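Local structure of uncharacterized protein (Enterococcus faecalis, 4OBI) at residues 21-26 with 37-42; 59-62 with 68-71; 81-84 with 89-92. The protein is of unknown function but binds a zinc ion in its NusG domain II-like part and probably has a transmembrane helix elsewhere. All coordinates share one frame; numbering follows the deposited sequence.

Contact 1 (21-26 with 37-42); sequences KVIKVF and YKYEAK
Tyr37 is the centre of this contact, receiving Phe26, Lys24 and Ile23 from strand 21-28, which runs antiparallel to its own, the segment axes about 10 Å apart. Phe26 directs its ring edge at the Tyr37 face in a T-shaped pair, centroids 5.8 Å apart and planes at 74°. At the same time Tyr37 CB sits at the rim of the Phe26 ring, 4.0 Å from Phe26 CE1. Lys24 CG lies over one face of the Tyr37 ring, and CD and CE pass on to its CE2 rim, Lys24 CE 3.8 Å from Tyr37 CE2. The bend at chi2 (77°) brings CD and CE there, a use of lysine in which the long aliphatic part makes the contact. Lys24 CG also rests 3.4 Å above the plane of Phe26, offset toward the rim. Ile23 CD1 reaches the hydroxyl end, 3.9 Å from Tyr37 OH, and touches Tyr39 CD1 at 4.2 Å. Two neighbours in sequence can both point across because Ile23 and Lys24 form a classic beta bulge facing Leu16. Such an apolar meeting of side chains, with no backbone bond between the strands, is how facing sheets pack in a beta sandwich.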
loop_
_atom_site.group_PDB
_atom_site.type_symbol
_atom_site.label_atom_id
_atom_site.label_comp_id
_atom_site.label_asym_id
_atom_site.label_seq_id
_atom_site.Cartn_x
_atom_site.Cartn_y
_atom_site.Cartn_z
ATOM N N LYS A 21 -8.696 -8.674 5.199
ATOM C CA LYS A 21 -7.851 -8.860 6.366
ATOM C C LYS A 21 -6.762 -7.798 6.350
ATOM O O LYS A 21 -6.081 -7.602 5.334
ATOM C CB LYS A 21 -7.228 -10.254 6.356
ATOM C CG LYS A 21 -8.258 -11.367 6.356
ATOM C CD LYS A 21 -7.618 -12.722 6.596
ATOM C CE LYS A 21 -7.321 -12.946 8.069
ATOM N NZ LYS A 21 -7.217 -14.398 8.394
ATOM N N VAL A 22 -6.612 -7.096 7.466
ATOM C CA VAL A 22 -5.534 -6.133 7.599
ATOM C C VAL A 22 -4.274 -6.922 7.920
ATOM O O VAL A 22 -4.181 -7.541 8.980
ATOM C CB VAL A 22 -5.819 -5.088 8.694
ATOM C CG1 VAL A 22 -4.631 -4.161 8.849
ATOM C CG2 VAL A 22 -7.081 -4.302 8.354
ATOM N N ILE A 23 -3.320 -6.920 6.990
ATOM C CA ILE A 23 -2.136 -7.775 7.112
ATOM C C ILE A 23 -0.899 -7.031 7.614
ATOM O O ILE A 23 -0.014 -7.648 8.193
ATOM C CB ILE A 23 -1.809 -8.522 5.797
ATOM C CG1 ILE A 23 -1.431 -7.566 4.677
ATOM C CG2 ILE A 23 -2.988 -9.397 5.360
ATOM C CD1 ILE A 23 -0.891 -8.278 3.452
ATOM N N LYS A 24 -0.852 -5.713 7.419
ATOM C CA LYS A 24 0.308 -4.911 7.800
ATOM C C LYS A 24 -0.112 -3.458 8.085
ATOM O O LYS A 24 -0.965 -2.912 7.397
ATOM C CB LYS A 24 1.336 -4.937 6.658
ATOM C CG LYS A 24 2.778 -4.717 7.070
ATOM C CD LYS A 24 3.385 -5.953 7.711
ATOM C CE LYS A 24 4.902 -5.855 7.778
ATOM N NZ LYS A 24 5.372 -4.608 8.448
ATOM N N VAL A 25 0.493 -2.845 9.098
ATOM C CA VAL A 25 0.365 -1.408 9.322
ATOM C C VAL A 25 1.777 -0.828 9.280
ATOM O O VAL A 25 2.642 -1.276 10.029
ATOM C CB VAL A 25 -0.302 -1.084 10.672
ATOM C CG1 VAL A 25 -0.362 0.425 10.899
ATOM C CG2 VAL A 25 -1.705 -1.679 10.738
ATOM N N PHE A 26 1.999 0.136 8.388
ATOM C CA PHE A 26 3.311 0.762 8.206
ATOM C C PHE A 26 3.311 2.149 8.839
ATOM O O PHE A 26 2.436 2.970 8.557
ATOM C CB PHE A 26 3.652 0.926 6.717
ATOM C CG PHE A 26 3.552 -0.340 5.902
ATOM C CD1 PHE A 26 4.655 -1.172 5.736
ATOM C CD2 PHE A 26 2.373 -0.678 5.262
ATOM C CE1 PHE A 26 4.574 -2.326 4.972
ATOM C CE2 PHE A 26 2.287 -1.828 4.495
ATOM C CZ PHE A 26 3.385 -2.653 4.349
ATOM N N TYR A 37 7.850 -4.185 0.603
ATOM C CA TYR A 37 7.136 -5.309 1.196
ATOM C C TYR A 37 6.290 -5.962 0.102
ATOM O O TYR A 37 5.440 -5.320 -0.506
ATOM C CB TYR A 37 6.227 -4.823 2.334
ATOM C CG TYR A 37 5.322 -5.907 2.882
ATOM C CD1 TYR A 37 4.079 -6.162 2.310
ATOM C CD2 TYR A 37 5.716 -6.673 3.972
ATOM C CE1 TYR A 37 3.248 -7.162 2.804
ATOM C CE2 TYR A 37 4.897 -7.670 4.475
ATOM C CZ TYR A 37 3.664 -7.910 3.891
ATOM O OH TYR A 37 2.866 -8.906 4.403
ATOM N N LYS A 38 6.526 -7.247 -0.139
ATOM C CA LYS A 38 5.824 -7.955 -1.195
ATOM C C LYS A 38 4.621 -8.725 -0.655
ATOM O O LYS A 38 4.767 -9.614 0.190
ATOM C CB LYS A 38 6.764 -8.923 -1.901
ATOM C CG LYS A 38 6.113 -9.667 -3.056
ATOM C CD LYS A 38 7.134 -10.407 -3.902
ATOM C CE LYS A 38 7.743 -11.578 -3.152
ATOM N NZ LYS A 38 8.989 -12.067 -3.798
ATOM N N TYR A 39 3.439 -8.385 -1.153
ATOM C CA TYR A 39 2.279 -9.254 -1.011
ATOM C C TYR A 39 2.266 -10.183 -2.214
ATOM O O TYR A 39 2.210 -9.716 -3.349
ATOM C CB TYR A 39 0.966 -8.470 -0.973
ATOM C CG TYR A 39 -0.222 -9.371 -1.236
ATOM C CD1 TYR A 39 -0.643 -10.284 -0.277
ATOM C CD2 TYR A 39 -0.881 -9.354 -2.462
ATOM C CE1 TYR A 39 -1.706 -11.138 -0.518
ATOM C CE2 TYR A 39 -1.952 -10.202 -2.712
ATOM C CZ TYR A 39 -2.354 -11.099 -1.737
ATOM O OH TYR A 39 -3.415 -11.951 -1.967
ATOM N N GLU A 40 2.314 -11.487 -1.976
ATOM C CA GLU A 40 2.180 -12.453 -3.060
ATOM C C GLU A 40 1.291 -13.621 -2.629
ATOM O O GLU A 40 1.601 -14.325 -1.671
ATOM C CB GLU A 40 3.551 -12.953 -3.531
ATOM C CG GLU A 40 3.471 -13.819 -4.784
ATOM C CD GLU A 40 4.829 -14.203 -5.358
ATOM O OE1 GLU A 40 5.851 -13.626 -4.950
ATOM O OE2 GLU A 40 4.872 -15.093 -6.231
ATOM N N ALA A 41 0.186 -13.813 -3.343
ATOM C CA ALA A 41 -0.735 -14.921 -3.068
ATOM C C ALA A 41 -0.200 -16.219 -3.644
ATOM O O ALA A 41 0.663 -16.210 -4.521
ATOM C CB ALA A 41 -2.109 -14.624 -3.648
ATOM N N LYS A 42 -0.739 -17.339 -3.158
ATOM C CA LYS A 42 -0.366 -18.659 -3.651
ATOM C C LYS A 42 -0.623 -18.793 -5.155
ATOM O O LYS A 42 0.124 -19.484 -5.847
ATOM C CB LYS A 42 -1.136 -19.753 -2.894
#

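Contact 2 (59-62 with 68-71); sequences KEAN and DVRR. With ZN (zinc ion), chain C.
Val69 packs largely against the peptide backbone of the strand, with Ala61 CB as its side-chain partner there, while its neighbour Asp68 lends one carboxylate oxygen to a zinc ion and offers the other to Asn47. The setting is a short helix, 67-71, laid beside the end of strand 55-61, an outermost strand of the three-stranded antiparallel sheet; the helix supplies Asp68 to the zinc site, and Cys63, just past the strand, supplies another ligand. No hydrogen bond crosses between the two segments, and they meet by van der Waals contact. A beta-branched valine suits this place, since its two methyls spread along the chain and touch successive peptide units. With CG1 anti to the backbone N (chi1 174°), that methyl reaches Lys59 O at 3.8 Å, and the other, Val69 CG2, lies 3.7 Å from Ala61 N and 3.8 Å from the carbonyl carbon, Glu60 C. Ala61 points its small CB toward the helix, 3.9 Å from Val69 CG2, and so lets the two elements come close. Lys59 and Glu60, both exposed, turn their side chains away from the helix; Glu60 OE2 is hydrogen-bonded to Tyr46 OH.

Asp68 is the polar exception and is buried. Its chi1 of 49° places CG between the backbone N and the carbonyl carbon, which swings the carboxylate toward the metal. Coordination is through one oxygen, and the second takes a hydrogen bond from Asn47 ND2, a second-shell contact that fixes the rotation of the carboxylate and orients OD1. The same oxygen, Asp68 OD2, lies 4.0 Å from Ala61 CB. Cys63 and Cys84 supply the two sulfur ligands, and the fourth position belongs to water 1, at 2.0 Å from the zinc, the same distance as Asp68 OD1.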
loop_
_atom_site.group_PDB
_atom_site.type_symbol
_atom_site.label_atom_id
_atom_site.label_comp_id
_atom_site.label_asym_id
_atom_site.label_seq_id
_atom_site.Cartn_x
_atom_site.Cartn_y
_atom_site.Cartn_z
ATOM N N LYS A 59 4.665 -0.234 -5.963
ATOM C CA LYS A 59 5.736 -0.021 -6.938
ATOM C C LYS A 59 5.554 -0.865 -8.198
ATOM O O LYS A 59 5.925 -0.455 -9.299
ATOM C CB LYS A 59 7.087 -0.364 -6.301
ATOM C CG LYS A 59 8.278 -0.106 -7.205
ATOM C CD LYS A 59 9.583 -0.301 -6.462
ATOM C CE LYS A 59 10.763 -0.165 -7.403
ATOM N NZ LYS A 59 12.035 -0.349 -6.661
ATOM N N GLU A 60 4.995 -2.054 -8.019
ATOM C CA GLU A 60 4.963 -3.058 -9.055
ATOM C C GLU A 60 3.824 -4.018 -8.739
ATOM O O GLU A 60 3.517 -4.249 -7.565
ATOM C CB GLU A 60 6.315 -3.793 -9.086
ATOM C CG GLU A 60 6.472 -4.839 -10.174
ATOM C CD GLU A 60 7.796 -5.588 -10.080
ATOM O OE1 GLU A 60 8.832 -4.947 -9.799
ATOM O OE2 GLU A 60 7.800 -6.819 -10.304
ATOM N N ALA A 61 3.196 -4.567 -9.777
ATOM C CA ALA A 61 2.118 -5.548 -9.615
ATOM C C ALA A 61 1.882 -6.313 -10.914
ATOM O O ALA A 61 2.400 -5.917 -11.957
ATOM C CB ALA A 61 0.837 -4.854 -9.181
ATOM N N ASN A 62 1.107 -7.397 -10.855
ATOM C CA ASN A 62 0.762 -8.176 -12.063
ATOM C C ASN A 62 -0.739 -8.324 -12.292
ATOM O O ASN A 62 -1.186 -9.271 -12.934
ATOM C CB ASN A 62 1.418 -9.554 -12.049
ATOM C CG ASN A 62 0.928 -10.427 -10.910
ATOM O OD1 ASN A 62 0.175 -9.987 -10.036
ATOM N ND2 ASN A 62 1.368 -11.676 -10.910
ATOM N N ASP A 68 -3.385 0.531 -9.453
ATOM C CA ASP A 68 -2.733 0.841 -8.172
ATOM C C ASP A 68 -1.298 1.319 -8.364
ATOM O O ASP A 68 -0.869 2.271 -7.719
ATOM C CB ASP A 68 -2.808 -0.335 -7.184
ATOM C CG ASP A 68 -2.378 -1.651 -7.790
ATOM O OD1 ASP A 68 -2.866 -1.992 -8.889
ATOM O OD2 ASP A 68 -1.560 -2.351 -7.164
ATOM N N VAL A 69 -0.561 0.683 -9.270
ATOM C CA VAL A 69 0.779 1.155 -9.637
ATOM C C VAL A 69 0.727 2.574 -10.226
ATOM O O VAL A 69 1.541 3.446 -9.875
ATOM C CB VAL A 69 1.459 0.176 -10.629
ATOM C CG1 VAL A 69 2.785 0.722 -11.133
ATOM C CG2 VAL A 69 1.687 -1.171 -9.974
ATOM N N ARG A 70 -0.231 2.811 -11.118
ATOM C CA ARG A 70 -0.308 4.089 -11.823
ATOM C C ARG A 70 -0.736 5.241 -10.900
ATOM O O ARG A 70 -0.394 6.390 -11.156
ATOM C CB ARG A 70 -1.246 3.970 -13.023
ATOM C CG ARG A 70 -0.692 3.055 -14.114
ATOM C CD ARG A 70 -1.807 2.386 -14.890
ATOM N NE ARG A 70 -2.650 3.379 -15.547
ATOM C CZ ARG A 70 -3.853 3.132 -16.049
ATOM N NH1 ARG A 70 -4.387 1.914 -15.978
ATOM N NH2 ARG A 70 -4.534 4.115 -16.618
ATOM N N ARG A 71 -1.462 4.911 -9.832
ATOM C CA ARG A 71 -1.872 5.873 -8.797
ATOM C C ARG A 71 -0.680 6.533 -8.088
ATOM O O ARG A 71 -0.744 7.709 -7.743
ATOM C CB ARG A 71 -2.791 5.160 -7.788
ATOM C CG ARG A 71 -3.172 5.963 -6.544
ATOM C CD ARG A 71 -4.366 6.861 -6.802
ATOM N NE ARG A 71 -4.852 7.450 -5.555
ATOM C CZ ARG A 71 -4.340 8.531 -4.974
ATOM N NH1 ARG A 71 -3.297 9.173 -5.510
ATOM N NH2 ARG A 71 -4.880 8.981 -3.844
HETATM ZN ZN ZN C . -3.846 -3.685 -9.394
HETATM O O HOH W 1 -5.382 -2.734 -10.200
#

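Contact 3 (81-84 with 89-92); sequences PIAC and LFIT. With ZN (zinc ion), chain C.
Ile82 and Ile91 face each other with their CB atoms 4.0 Å apart, and beside them Cys84 and Leu89 make a similar pair on the same, buried face of the ribbon. The branched aliphatic chains suit this side, for here the ribbon meets the other sheet: Ile91 touches Ile49, Ile56 and Val58, while Ile82 lies on Val58. Ile82/Ile91 and Cys84/Leu89 are both hydrogen-bonded pairs. Ile91 N gives a nearly straight bond to Ile82 O (2.8 Å, 165°), whereas the return bond from Ile82 N to Ile91 O is more bent, at 133°. Around the other pair, Cys84 N bonds to Leu89 O, and Leu89 N to Cys84 O at 3.1 Å.

The ribbon is an antiparallel beta hairpin, its short strand 82-84 lying outermost in the four-stranded sheet and delivering a metal ligand close to the turn. With SG anti to the backbone N (chi1 -177°), Cys84 brings its sulfur to the zinc, Cys84 SG binding it at 2.3 Å.

The other face is more open to solvent, though Ala83 and Phe90, a non-hydrogen-bonded pair, still touch closely: the ring slants past the small methyl with Phe90 CD2 3.6 Å from Ala83 CB. Alanine leaves room for the ring there, and both residues are partly exposed. Looser still is the far end, where solvent-exposed Pro81, before the strand begins, closes the ribbon without a hydrogen bond, Pro81 CG lying 4.0 Å from Thr92 OG1.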
loop_
_atom_site.group_PDB
_atom_site.type_symbol
_atom_site.label_atom_id
_atom_site.label_comp_id
_atom_site.label_asym_id
_atom_site.label_seq_id
_atom_site.Cartn_x
_atom_site.Cartn_y
_atom_site.Cartn_z
ATOM N N PRO A 81 -7.892 5.983 -1.140
ATOM C CA PRO A 81 -7.032 4.812 -0.899
ATOM C C PRO A 81 -6.434 4.255 -2.183
ATOM O O PRO A 81 -7.065 4.358 -3.235
ATOM C CB PRO A 81 -7.999 3.787 -0.296
ATOM C CG PRO A 81 -9.075 4.605 0.319
ATOM C CD PRO A 81 -9.233 5.811 -0.552
ATOM N N ILE A 82 -5.225 3.699 -2.107
ATOM C CA ILE A 82 -4.688 2.901 -3.206
ATOM C C ILE A 82 -5.493 1.617 -3.239
ATOM O O ILE A 82 -5.655 0.954 -2.219
ATOM C CB ILE A 82 -3.206 2.551 -3.024
ATOM C CG1 ILE A 82 -2.357 3.825 -3.046
ATOM C CG2 ILE A 82 -2.749 1.602 -4.114
ATOM C CD1 ILE A 82 -0.972 3.671 -2.435
ATOM N N ALA A 83 -6.016 1.293 -4.408
ATOM C CA ALA A 83 -6.830 0.108 -4.555
ATOM C C ALA A 83 -6.376 -0.735 -5.743
ATOM O O ALA A 83 -6.245 -0.230 -6.869
ATOM C CB ALA A 83 -8.290 0.497 -4.701
ATOM N N CYS A 84 -6.140 -2.018 -5.474
ATOM C CA CYS A 84 -6.008 -3.019 -6.518
ATOM C C CYS A 84 -7.230 -3.902 -6.450
ATOM O O CYS A 84 -7.262 -4.906 -5.731
ATOM C CB CYS A 84 -4.736 -3.837 -6.344
ATOM S SG CYS A 84 -4.488 -5.032 -7.671
ATOM N N LEU A 89 -7.092 -5.705 -2.790
ATOM C CA LEU A 89 -6.055 -5.130 -1.945
ATOM C C LEU A 89 -6.213 -3.611 -1.864
ATOM O O LEU A 89 -6.463 -2.956 -2.882
ATOM C CB LEU A 89 -4.683 -5.486 -2.501
ATOM C CG LEU A 89 -3.440 -4.857 -1.842
ATOM C CD1 LEU A 89 -2.259 -5.811 -1.959
ATOM C CD2 LEU A 89 -3.055 -3.491 -2.402
ATOM N N PHE A 90 -6.047 -3.058 -0.659
ATOM C CA PHE A 90 -6.262 -1.637 -0.401
ATOM C C PHE A 90 -5.195 -1.109 0.550
ATOM O O PHE A 90 -4.782 -1.809 1.474
ATOM C CB PHE A 90 -7.650 -1.400 0.212
ATOM C CG PHE A 90 -8.772 -1.857 -0.665
ATOM C CD1 PHE A 90 -9.206 -3.169 -0.623
ATOM C CD2 PHE A 90 -9.363 -0.983 -1.570
ATOM C CE1 PHE A 90 -10.212 -3.603 -1.460
ATOM C CE2 PHE A 90 -10.372 -1.414 -2.409
ATOM C CZ PHE A 90 -10.803 -2.727 -2.346
ATOM N N ILE A 91 -4.737 0.107 0.298
ATOM C CA ILE A 91 -3.858 0.804 1.221
ATOM C C ILE A 91 -4.477 2.154 1.540
ATOM O O ILE A 91 -4.718 2.956 0.636
ATOM C CB ILE A 91 -2.461 1.048 0.636
ATOM C CG1 ILE A 91 -1.783 -0.275 0.260
ATOM C CG2 ILE A 91 -1.616 1.844 1.625
ATOM C CD1 ILE A 91 -0.543 -0.090 -0.588
ATOM N N THR A 92 -4.748 2.382 2.823
ATOM C CA THR A 92 -5.263 3.676 3.270
ATOM C C THR A 92 -4.327 4.259 4.315
ATOM O O THR A 92 -3.631 3.538 5.029
ATOM C CB THR A 92 -6.709 3.588 3.816
ATOM O OG1 THR A 92 -7.278 4.901 3.904
ATOM C CG2 THR A 92 -6.758 2.939 5.188
HETATM ZN ZN ZN C . -3.846 -3.685 -9.394
HETATM O O HOH W 1 -5.382 -2.734 -10.200
#

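Overall arrangement
Contact 3 lies nearest the middle of the domain, its centre 6 Å from that of the chain, and has the most buried residues; contacts 1 and 2 are nearer the surface. Only contact 3 pairs neighbouring strands by backbone hydrogen bonds. Contact 1 instead joins the outermost strands of the two sheets through aromatic and aliphatic side chains, and contact 2 sets a short helix on an edge strand. Contacts 2 and 3 share the zinc ion and water 1, and they touch directly, Asp68 CG lying 3.5 Å from Cys84 CB. Contact 1 meets contact 3 through apolar packing, Tyr39 CD2 against Leu89 CD1 at 3.8 Å, but does not touch contact 2.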